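Local coordinates for protein ethyl acetate hydrolase (Pseudomonas veronii, PDB 5EFZ) that hydrolyses ethyl acetate and other short-chain acetate esters as a homodimeric alpha/beta-hydrolase, serving the degradation of short-chain methyl ketones, at residues A[226-229]-A[230-234]. Sequence-based numbering, arbitrary orientation.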
# COMPACT_ATOMS: atom_id res chain seq x y z
N MET A 226 3.70 -2.42 -1.87
CA MET A 226 2.46 -3.17 -1.62
C MET A 226 2.65 -4.69 -1.53
O MET A 226 1.77 -5.38 -1.05
CB MET A 226 1.42 -2.90 -2.74
CG MET A 226 0.89 -1.45 -2.74
SD MET A 226 -0.05 -1.05 -1.27
CE MET A 226 -1.41 -2.21 -1.35
N GLY A 227 3.78 -5.19 -1.98
CA GLY A 227 3.93 -6.63 -2.19
C GLY A 227 4.43 -7.41 -0.99
O GLY A 227 4.35 -8.64 -0.98
N TRP A 228 4.96 -6.70 0.01
CA TRP A 228 5.53 -7.39 1.19
C TRP A 228 4.69 -6.99 2.39
O TRP A 228 3.47 -7.21 2.38
CB TRP A 228 7.01 -7.05 1.35
CG TRP A 228 7.85 -7.37 0.10
CD1 TRP A 228 8.24 -6.50 -0.90
CD2 TRP A 228 8.34 -8.67 -0.28
NE1 TRP A 228 8.98 -7.18 -1.86
CE2 TRP A 228 9.03 -8.51 -1.51
CE3 TRP A 228 8.28 -9.94 0.32
CZ2 TRP A 228 9.66 -9.59 -2.16
CZ3 TRP A 228 8.89 -11.02 -0.34
CH2 TRP A 228 9.60 -10.82 -1.56
N SER A 229 5.29 -6.41 3.43
CA SER A 229 4.50 -5.79 4.48
C SER A 229 5.38 -4.82 5.26
O SER A 229 6.61 -4.89 5.16
CB SER A 229 3.89 -6.82 5.46
OG SER A 229 4.90 -7.31 6.32
N PRO A 230 4.77 -3.88 5.99
CA PRO A 230 5.61 -3.04 6.85
C PRO A 230 6.43 -3.88 7.86
O PRO A 230 7.58 -3.55 8.16
CB PRO A 230 4.59 -2.15 7.57
CG PRO A 230 3.46 -2.01 6.53
CD PRO A 230 3.38 -3.39 5.90
N GLU A 231 5.85 -4.97 8.36
CA GLU A 231 6.57 -5.83 9.30
C GLU A 231 7.76 -6.54 8.67
O GLU A 231 8.79 -6.74 9.33
CB GLU A 231 5.64 -6.90 9.88
CG GLU A 231 4.86 -6.48 11.09
CD GLU A 231 5.76 -6.05 12.24
OE1 GLU A 231 6.15 -6.89 13.08
OE2 GLU A 231 6.07 -4.85 12.29
N PHE A 232 7.61 -6.94 7.41
CA PHE A 232 8.72 -7.52 6.63
C PHE A 232 9.96 -6.64 6.76
O PHE A 232 11.07 -7.12 7.09
CB PHE A 232 8.30 -7.65 5.16
CG PHE A 232 9.36 -8.20 4.21
CD1 PHE A 232 9.51 -9.58 4.04
CD2 PHE A 232 10.12 -7.35 3.40
CE1 PHE A 232 10.46 -10.12 3.10
CE2 PHE A 232 11.04 -7.85 2.49
CZ PHE A 232 11.22 -9.24 2.34
N PHE A 233 9.77 -5.36 6.50
CA PHE A 233 10.88 -4.41 6.54
C PHE A 233 11.27 -4.03 7.94
O PHE A 233 12.46 -3.90 8.23
CB PHE A 233 10.55 -3.15 5.72
CG PHE A 233 10.36 -3.47 4.26
CD1 PHE A 233 11.44 -3.84 3.47
CD2 PHE A 233 9.09 -3.43 3.68
CE1 PHE A 233 11.27 -4.14 2.11
CE2 PHE A 233 8.91 -3.75 2.33
CZ PHE A 233 10.00 -4.11 1.55
N ARG A 234 10.29 -3.85 8.82
CA ARG A 234 10.62 -3.42 10.17
C ARG A 234 11.52 -4.44 10.85
O ARG A 234 12.42 -4.07 11.61
CB ARG A 234 9.36 -3.20 11.03
CG ARG A 234 9.74 -2.74 12.47
CD ARG A 234 8.54 -2.62 13.41
NE ARG A 234 7.98 -3.92 13.81
CZ ARG A 234 8.44 -4.66 14.82
NH1 ARG A 234 9.48 -4.26 15.52
NH2 ARG A 234 7.86 -5.83 15.11
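An N-capped helix start, with an aromatic cluster packed beside it, links helix 213-227 to the short helix 230-234 of this alpha/beta-hydrolase. Ser229 is the N-cap: with chi1 at 75° its OG folds over the helix start and accepts from Phe232 N at 2.9 Å. The same hydroxyl also hydrogen-bonds Ile331 O, so serine, small and able both to donate and to accept, suits this buried place. Pro230 follows naturally, since a first helical turn does not need its missing N-H. Trp228 and Phe232 form an offset stack, centroids 4.5 Å apart and planes 17° from parallel. A chi1 of 179° swings the phenyl away from its own amide nitrogen and back over the indole's benzo half, while Trp228 CB rests on the phenyl face. Replacing Phe232 with alanine would probably open a gap and leave one indole face without its stacking partner. The Trp228 side chain lies about 7 Å from that of His334, inferred to be catalytic. Phe249 meets the indole edge-to-face. Phe233 completes the cluster, its CZ 3.8 Å from Trp228 CD1. Near Asp311 and Asp312 of the second subunit, Arg234 salt-bridges Glu231 side-on, NE to OE2 at 2.6 Å and NH2 to OE1 at 2.9 Å.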